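Local coordinates for Lin2004 protein (Listeria innocua, PDB 2HUJ) that is of unknown function but represents a novel bacterial protein family that adopts a four-helical bundle fold, at residues N36-E47 / A105-L116. Sequence-based numbering, arbitrary orientation. Where two conformers were deposited one is given.
Sequences NWELYLSNREEE and AFNGRSFYKHFL
Tyr40 and Phe115 both set CG anti to the backbone N (chi1 169° and -156°), which turns both rings into the gap between antiparallel helices of the four-helix bundle, where they lie nearly parallel. They form an offset stack, centroids 4.0 Å apart, with Phe115 CD2 over the centre of the Tyr40 ring. Trp37 joins the aromatic cluster, its CE3 3.5 Å from Phe115 CD1. Tyr112 fits as a knob among Trp37, Tyr40, Leu41 and Arg44.

The loop before helix 112-137 runs alongside the last turns of helix 16-45, and the carbonyls of Ala105, Gly108 and Ser110 accept bonds from its side chains. Asn43 ND2 donates to Ala105 O at 2.9 Å, the acceptor lying close to the amide plane, while Asn43 OD1 accepts from Lys48 N. In one of two modelled conformers Arg44 NH1 makes a bent bond to Gly108 O at 2.9 Å, with Tyr112 CB above the rim of one guanidinium face. Gly108 packs directly on the Asn43-Arg44 backbone, and its N gives a straight bond (166°) to the syn side of Glu47 OE1. The Tyr40 hydroxyl donates to Ser110 O at 2.7 Å, approaching from above the carbonyl plane.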
ATOM      1  N   ASN A  36       1.212   8.475  -0.980  1.00 25.68           N
ATOM      2  CA  ASN A  36       2.505   8.485  -1.676  1.00 25.09           C
ATOM      3  C   ASN A  36       2.386   9.182  -3.004  1.00 26.57           C
ATOM      4  O   ASN A  36       3.214  10.024  -3.383  1.00 25.36           O
ATOM      5  CB  ASN A  36       3.014   7.060  -1.923  1.00 26.17           C
ATOM      6  CG  ASN A  36       3.340   6.284  -0.630  1.00 26.06           C
ATOM      7  OD1 ASN A  36       3.253   6.798   0.490  1.00 27.01           O
ATOM      8  ND2 ASN A  36       3.717   5.019  -0.823  1.00 27.73           N
ATOM      9  N   TRP A  37       1.347   8.808  -3.744  1.00 26.47           N
ATOM     10  CA  TRP A  37       1.138   9.318  -5.104  1.00 26.88           C
ATOM     11  C   TRP A  37       0.835  10.806  -5.069  1.00 26.69           C
ATOM     12  O   TRP A  37       1.371  11.580  -5.856  1.00 24.33           O
ATOM     13  CB  TRP A  37      -0.021   8.539  -5.721  1.00 28.32           C
ATOM     14  CG  TRP A  37      -0.411   8.913  -7.106  1.00 25.10           C
ATOM     15  CD1 TRP A  37      -1.628   9.342  -7.508  1.00 30.22           C
ATOM     16  CD2 TRP A  37       0.410   8.847  -8.302  1.00 23.81           C
ATOM     17  NE1 TRP A  37      -1.632   9.547  -8.864  1.00 28.45           N
ATOM     18  CE2 TRP A  37      -0.402   9.260  -9.379  1.00 29.99           C
ATOM     19  CE3 TRP A  37       1.737   8.488  -8.551  1.00 30.23           C
ATOM     20  CZ2 TRP A  37       0.082   9.364 -10.700  1.00 29.84           C
ATOM     21  CZ3 TRP A  37       2.215   8.570  -9.872  1.00 29.58           C
ATOM     22  CH2 TRP A  37       1.389   8.992 -10.916  1.00 29.18           C
ATOM     23  N   GLU A  38      -0.023  11.230  -4.150  1.00 27.83           N
ATOM     24  CA  GLU A  38      -0.345  12.655  -4.067  1.00 29.14           C
ATOM     25  C   GLU A  38       0.824  13.510  -3.607  1.00 26.71           C
ATOM     26  O   GLU A  38       0.992  14.621  -4.101  1.00 28.18           O
ATOM     27  CB  GLU A  38      -1.557  12.899  -3.174  1.00 27.75           C
ATOM     28  CG  GLU A  38      -2.865  12.250  -3.703  1.00 39.19           C
ATOM     29  CD  GLU A  38      -3.361  12.840  -5.032  1.00 54.06           C
ATOM     30  OE1 GLU A  38      -3.052  14.028  -5.341  1.00 57.18           O
ATOM     31  OE2 GLU A  38      -4.068  12.108  -5.763  1.00 57.11           O
ATOM     32  N   LEU A  39       1.648  12.999  -2.699  1.00 26.96           N
ATOM     33  CA  LEU A  39       2.856  13.721  -2.276  1.00 26.25           C
ATOM     34  C   LEU A  39       3.814  13.869  -3.456  1.00 25.67           C
ATOM     35  O   LEU A  39       4.342  14.949  -3.707  1.00 26.01           O
ATOM     36  CB  LEU A  39       3.538  13.008  -1.091  1.00 26.79           C
ATOM     37  CG  LEU A  39       4.849  13.618  -0.575  1.00 29.05           C
ATOM     38  CD1 LEU A  39       4.617  15.054  -0.150  1.00 30.79           C
ATOM     39  CD2 LEU A  39       5.382  12.801   0.576  1.00 28.67           C
ATOM     40  N   TYR A  40       3.996  12.778  -4.193  1.00 23.36           N
ATOM     41  CA  TYR A  40       4.868  12.779  -5.371  1.00 23.84           C
ATOM     42  C   TYR A  40       4.411  13.820  -6.366  1.00 25.52           C
ATOM     43  O   TYR A  40       5.220  14.654  -6.840  1.00 25.24           O
ATOM     44  CB  TYR A  40       4.919  11.392  -5.988  1.00 24.57           C
ATOM     45  CG  TYR A  40       5.585  11.348  -7.338  1.00 23.48           C
ATOM     46  CD1 TYR A  40       6.900  11.744  -7.514  1.00 27.00           C
ATOM     47  CD2 TYR A  40       4.867  10.960  -8.463  1.00 25.12           C
ATOM     48  CE1 TYR A  40       7.511  11.697  -8.768  1.00 27.89           C
ATOM     49  CE2 TYR A  40       5.467  10.945  -9.718  1.00 25.72           C
ATOM     50  CZ  TYR A  40       6.780  11.303  -9.872  1.00 24.18           C
ATOM     51  OH  TYR A  40       7.332  11.271 -11.134  1.00 25.69           O
ATOM     52  N   LEU A  41       3.129  13.751  -6.737  1.00 25.40           N
ATOM     53  CA  LEU A  41       2.575  14.681  -7.720  1.00 27.16           C
ATOM     54  C   LEU A  41       2.759  16.119  -7.271  1.00 28.48           C
ATOM     55  O   LEU A  41       3.105  16.985  -8.081  1.00 28.03           O
ATOM     56  CB  LEU A  41       1.104  14.397  -7.994  1.00 26.35           C
ATOM     57  CG  LEU A  41       0.827  13.079  -8.725  1.00 26.75           C
ATOM     58  CD1 LEU A  41      -0.653  12.928  -8.965  1.00 30.82           C
ATOM     59  CD2 LEU A  41       1.633  12.936 -10.013  1.00 31.80           C
ATOM     60  N   SER A  42       2.542  16.381  -5.988  1.00 27.51           N
ATOM     61  CA  SER A  42       2.727  17.732  -5.477  1.00 27.30           C
ATOM     62  C   SER A  42       4.173  18.198  -5.601  1.00 26.99           C
ATOM     63  O   SER A  42       4.437  19.337  -5.961  1.00 30.29           O
ATOM     64  CB  SER A  42       2.235  17.869  -4.035  1.00 28.62           C
ATOM     65  OG  SER A  42       3.135  17.290  -3.094  1.00 39.60           O
ATOM     66  N   ASN A  43       5.122  17.332  -5.300  1.00 25.53           N
ATOM     67  CA  ASN A  43       6.534  17.711  -5.445  1.00 27.61           C
ATOM     68  C   ASN A  43       6.955  17.843  -6.908  1.00 29.54           C
ATOM     69  O   ASN A  43       7.857  18.609  -7.246  1.00 28.68           O
ATOM     70  CB  ASN A  43       7.430  16.712  -4.701  1.00 26.73           C
ATOM     71  CG  ASN A  43       7.502  16.986  -3.223  1.00 33.43           C
ATOM     72  OD1 ASN A  43       7.643  18.136  -2.802  1.00 33.18           O
ATOM     73  ND2 ASN A  43       7.436  15.931  -2.419  1.00 27.00           N
ATOM     74  N   ARG A  44       6.285  17.086  -7.772  1.00 27.21           N
ATOM     75  CA  ARG A  44       6.560  17.137  -9.178  1.00 30.50           C
ATOM     76  C   ARG A  44       6.133  18.504  -9.756  1.00 31.97           C
ATOM     77  O   ARG A  44       6.781  19.047 -10.670  1.00 31.46           O
ATOM     78  CB  ARG A  44       5.879  15.961  -9.884  0.50 31.14           C
ATOM     79  CG  ARG A  44       6.385  15.760 -11.283  0.50 33.33           C
ATOM     80  CD  ARG A  44       6.047  14.392 -11.814  0.50 29.28           C
ATOM     81  NE  ARG A  44       6.495  14.278 -13.191  0.50 31.07           N
ATOM     82  CZ  ARG A  44       7.741  14.013 -13.574  0.50 27.83           C
ATOM     83  NH1 ARG A  44       8.710  13.804 -12.685  0.50 29.45           N
ATOM     84  NH2 ARG A  44       8.010  13.944 -14.870  0.50 29.23           N
ATOM     85  N   GLU A  45       5.068  19.067  -9.189  1.00 32.38           N
ATOM     86  CA  GLU A  45       4.560  20.393  -9.524  1.00 33.56           C
ATOM     87  C   GLU A  45       5.445  21.492  -8.964  1.00 33.90           C
ATOM     88  O   GLU A  45       5.718  22.477  -9.640  1.00 33.99           O
ATOM     89  CB  GLU A  45       3.148  20.568  -8.959  1.00 33.08           C
ATOM     90  CG  GLU A  45       2.442  21.863  -9.397  1.00 40.68           C
ATOM     91  N   GLU A  46       5.862  21.332  -7.719  1.00 34.13           N
ATOM     92  CA  GLU A  46       6.757  22.272  -7.068  1.00 37.14           C
ATOM     93  C   GLU A  46       7.517  21.555  -5.968  1.00 32.97           C
ATOM     94  O   GLU A  46       6.920  21.167  -4.983  1.00 31.82           O
ATOM     95  CB  GLU A  46       5.957  23.425  -6.474  1.00 38.35           C
ATOM     96  CG  GLU A  46       6.830  24.498  -5.846  1.00 43.56           C
ATOM     97  CD  GLU A  46       6.025  25.641  -5.250  1.00 47.10           C
ATOM     98  OE1 GLU A  46       4.855  25.846  -5.665  1.00 62.01           O
ATOM     99  OE2 GLU A  46       6.568  26.339  -4.364  1.00 64.09           O
ATOM    100  N   GLU A  47       8.826  21.358  -6.142  1.00 31.93           N
ATOM    101  CA  GLU A  47       9.583  20.560  -5.198  1.00 33.36           C
ATOM    102  C   GLU A  47       9.622  21.292  -3.876  1.00 34.16           C
ATOM    103  O   GLU A  47       9.914  22.475  -3.843  1.00 30.81           O
ATOM    104  CB  GLU A  47      11.002  20.301  -5.693  1.00 35.56           C
ATOM    105  CG  GLU A  47      11.911  19.556  -4.656  1.00 40.76           C
ATOM    106  CD  GLU A  47      11.461  18.109  -4.364  1.00 51.90           C
ATOM    107  OE1 GLU A  47      10.849  17.487  -5.262  1.00 41.05           O
ATOM    108  OE2 GLU A  47      11.732  17.604  -3.243  1.00 48.96           O
ATOM    109  N   ALA A 105       8.492   9.613  -3.097  1.00 24.93           N
ATOM    110  CA  ALA A 105       7.524  10.697  -3.143  1.00 25.90           C
ATOM    111  C   ALA A 105       8.130  12.078  -2.766  1.00 27.66           C
ATOM    112  O   ALA A 105       7.634  13.101  -3.161  1.00 28.32           O
ATOM    113  CB  ALA A 105       6.394  10.397  -2.237  1.00 27.34           C
ATOM    114  N   PHE A 106       9.185  12.074  -1.964  1.00 26.70           N
ATOM    115  CA  PHE A 106       9.834  13.329  -1.571  1.00 26.30           C
ATOM    116  C   PHE A 106      10.665  13.964  -2.676  1.00 28.41           C
ATOM    117  O   PHE A 106      11.143  15.084  -2.507  1.00 28.28           O
ATOM    118  CB  PHE A 106      10.694  13.086  -0.327  1.00 27.02           C
ATOM    119  CG  PHE A 106       9.869  12.838   0.904  1.00 26.99           C
ATOM    120  CD1 PHE A 106       9.401  11.568   1.203  1.00 27.86           C
ATOM    121  CD2 PHE A 106       9.475  13.905   1.705  1.00 30.05           C
ATOM    122  CE1 PHE A 106       8.600  11.353   2.318  1.00 26.54           C
ATOM    123  CE2 PHE A 106       8.653  13.696   2.825  1.00 27.99           C
ATOM    124  CZ  PHE A 106       8.226  12.417   3.124  1.00 28.55           C
ATOM    125  N   ASN A 107      10.815  13.258  -3.802  1.00 27.01           N
ATOM    126  CA  ASN A 107      11.580  13.724  -4.928  1.00 28.48           C
ATOM    127  C   ASN A 107      10.689  13.767  -6.163  1.00 26.27           C
ATOM    128  O   ASN A 107      10.396  12.726  -6.775  1.00 27.07           O
ATOM    129  CB  ASN A 107      12.756  12.795  -5.167  1.00 26.12           C
ATOM    130  CG  ASN A 107      13.584  13.201  -6.379  1.00 25.34           C
ATOM    131  OD1 ASN A 107      13.410  14.280  -6.948  1.00 28.70           O
ATOM    132  ND2 ASN A 107      14.500  12.327  -6.774  1.00 30.14           N
ATOM    133  N   GLY A 108      10.244  14.964  -6.507  1.00 27.68           N
ATOM    134  CA  GLY A 108       9.399  15.165  -7.671  1.00 26.87           C
ATOM    135  C   GLY A 108      10.028  14.807  -8.997  1.00 27.79           C
ATOM    136  O   GLY A 108       9.325  14.692  -9.987  1.00 30.94           O
ATOM    137  N   ARG A 109      11.348  14.650  -9.023  1.00 25.74           N
ATOM    138  CA  ARG A 109      12.055  14.241 -10.231  1.00 26.92           C
ATOM    139  C   ARG A 109      12.205  12.728 -10.328  1.00 25.85           C
ATOM    140  O   ARG A 109      12.820  12.241 -11.280  1.00 26.91           O
ATOM    141  CB  ARG A 109      13.405  14.965 -10.337  1.00 27.51           C
ATOM    142  CG  ARG A 109      13.220  16.451 -10.560  1.00 30.86           C
ATOM    143  CD  ARG A 109      14.529  17.189 -10.693  1.00 44.55           C
ATOM    144  NE  ARG A 109      14.315  18.639 -10.829  1.00 53.50           N
ATOM    145  CZ  ARG A 109      14.072  19.485  -9.818  1.00 55.79           C
ATOM    146  NH1 ARG A 109      13.978  19.054  -8.554  1.00 58.07           N
ATOM    147  NH2 ARG A 109      13.909  20.782 -10.077  1.00 55.48           N
ATOM    148  N   SER A 110      11.635  11.977  -9.375  1.00 27.01           N
ATOM    149  CA  SER A 110      11.576  10.533  -9.521  1.00 27.35           C
ATOM    150  C   SER A 110      10.929  10.214 -10.873  1.00 27.48           C
ATOM    151  O   SER A 110      10.024  10.938 -11.333  1.00 27.75           O
ATOM    152  CB  SER A 110      10.799   9.858  -8.393  1.00 29.98           C
ATOM    153  OG  SER A 110      11.456  10.051  -7.160  1.00 35.08           O
ATOM    154  N   PHE A 111      11.434   9.167 -11.520  1.00 28.93           N
ATOM    155  CA  PHE A 111      11.002   8.843 -12.872  1.00 27.52           C
ATOM    156  C   PHE A 111       9.502   8.540 -12.858  1.00 26.11           C
ATOM    157  O   PHE A 111       9.046   7.684 -12.090  1.00 26.76           O
ATOM    158  CB  PHE A 111      11.789   7.658 -13.436  1.00 32.26           C
ATOM    159  CG  PHE A 111      13.220   7.981 -13.818  1.00 37.28           C
ATOM    160  CD1 PHE A 111      13.564   9.211 -14.367  1.00 46.79           C
ATOM    161  CD2 PHE A 111      14.218   7.027 -13.662  1.00 50.71           C
ATOM    162  CE1 PHE A 111      14.878   9.495 -14.724  1.00 50.41           C
ATOM    163  CE2 PHE A 111      15.536   7.311 -14.021  1.00 52.15           C
ATOM    164  CZ  PHE A 111      15.856   8.549 -14.553  1.00 44.62           C
ATOM    165  N   TYR A 112       8.749   9.266 -13.686  1.00 26.95           N
ATOM    166  CA  TYR A 112       7.297   9.255 -13.609  1.00 25.51           C
ATOM    167  C   TYR A 112       6.654   7.886 -13.929  1.00 25.78           C
ATOM    168  O   TYR A 112       5.827   7.402 -13.150  1.00 24.83           O
ATOM    169  CB  TYR A 112       6.718  10.322 -14.522  1.00 27.63           C
ATOM    170  CG  TYR A 112       5.227  10.351 -14.461  1.00 26.39           C
ATOM    171  CD1 TYR A 112       4.571  11.066 -13.472  1.00 29.44           C
ATOM    172  CD2 TYR A 112       4.464   9.630 -15.365  1.00 29.96           C
ATOM    173  CE1 TYR A 112       3.210  11.081 -13.402  1.00 27.32           C
ATOM    174  CE2 TYR A 112       3.096   9.636 -15.300  1.00 32.80           C
ATOM    175  CZ  TYR A 112       2.481  10.360 -14.320  1.00 31.47           C
ATOM    176  OH  TYR A 112       1.118  10.382 -14.269  1.00 31.70           O
ATOM    177  N   LYS A 113       7.008   7.289 -15.065  1.00 25.73           N
ATOM    178  CA  LYS A 113       6.398   6.004 -15.432  1.00 28.25           C
ATOM    179  C   LYS A 113       6.676   4.922 -14.400  1.00 26.10           C
ATOM    180  O   LYS A 113       5.763   4.170 -14.027  1.00 27.12           O
ATOM    181  CB  LYS A 113       6.782   5.560 -16.859  1.00 26.85           C
ATOM    182  CG  LYS A 113       6.130   4.238 -17.312  1.00 26.10           C
ATOM    183  CD  LYS A 113       6.488   3.891 -18.744  1.00 30.44           C
ATOM    184  CE  LYS A 113       5.892   2.547 -19.183  1.00 35.76           C
ATOM    185  NZ  LYS A 113       6.349   1.446 -18.263  1.00 27.24           N
ATOM    186  N   HIS A 114       7.906   4.848 -13.894  1.00 24.61           N
ATOM    187  CA  HIS A 114       8.231   3.866 -12.856  1.00 26.16           C
ATOM    188  C   HIS A 114       7.346   4.074 -11.620  1.00 26.71           C
ATOM    189  O   HIS A 114       6.752   3.128 -11.079  1.00 26.12           O
ATOM    190  CB  HIS A 114       9.712   3.929 -12.465  1.00 29.31           C
ATOM    191  CG  HIS A 114      10.636   3.424 -13.527  1.00 35.06           C
ATOM    192  ND1 HIS A 114      10.203   2.663 -14.598  1.00 45.63           N
ATOM    193  CD2 HIS A 114      11.972   3.585 -13.699  1.00 41.43           C
ATOM    194  CE1 HIS A 114      11.232   2.370 -15.375  1.00 46.73           C
ATOM    195  NE2 HIS A 114      12.317   2.919 -14.855  1.00 48.97           N
ATOM    196  N   PHE A 115       7.217   5.325 -11.187  1.00 26.62           N
ATOM    197  CA  PHE A 115       6.377   5.634 -10.020  1.00 25.82           C
ATOM    198  C   PHE A 115       4.921   5.245 -10.263  1.00 25.45           C
ATOM    199  O   PHE A 115       4.319   4.527  -9.470  1.00 26.91           O
ATOM    200  CB  PHE A 115       6.513   7.119  -9.657  1.00 27.11           C
ATOM    201  CG  PHE A 115       6.191   7.419  -8.217  1.00 24.07           C
ATOM    202  CD1 PHE A 115       4.907   7.165  -7.710  1.00 26.50           C
ATOM    203  CD2 PHE A 115       7.117   8.002  -7.384  1.00 27.12           C
ATOM    204  CE1 PHE A 115       4.576   7.430  -6.384  1.00 29.47           C
ATOM    205  CE2 PHE A 115       6.787   8.257  -6.039  1.00 26.03           C
ATOM    206  CZ  PHE A 115       5.519   8.019  -5.555  1.00 25.75           C
ATOM    207  N   LEU A 116       4.370   5.730 -11.362  1.00 25.69           N
ATOM    208  CA  LEU A 116       3.020   5.382 -11.796  1.00 26.51           C
ATOM    209  C   LEU A 116       2.798   3.867 -11.769  1.00 25.88           C
ATOM    210  O   LEU A 116       1.787   3.410 -11.280  1.00 25.97           O
ATOM    211  CB  LEU A 116       2.805   5.871 -13.206  1.00 25.99           C
ATOM    212  CG  LEU A 116       1.481   5.480 -13.874  1.00 25.91           C
ATOM    213  CD1 LEU A 116       0.340   6.165 -13.173  1.00 30.53           C
ATOM    214  CD2 LEU A 116       1.503   5.820 -15.333  1.00 31.22           C
TER
HETATM  215  O   HOH W   1      10.137  11.335 -15.356  1.00 39.05           O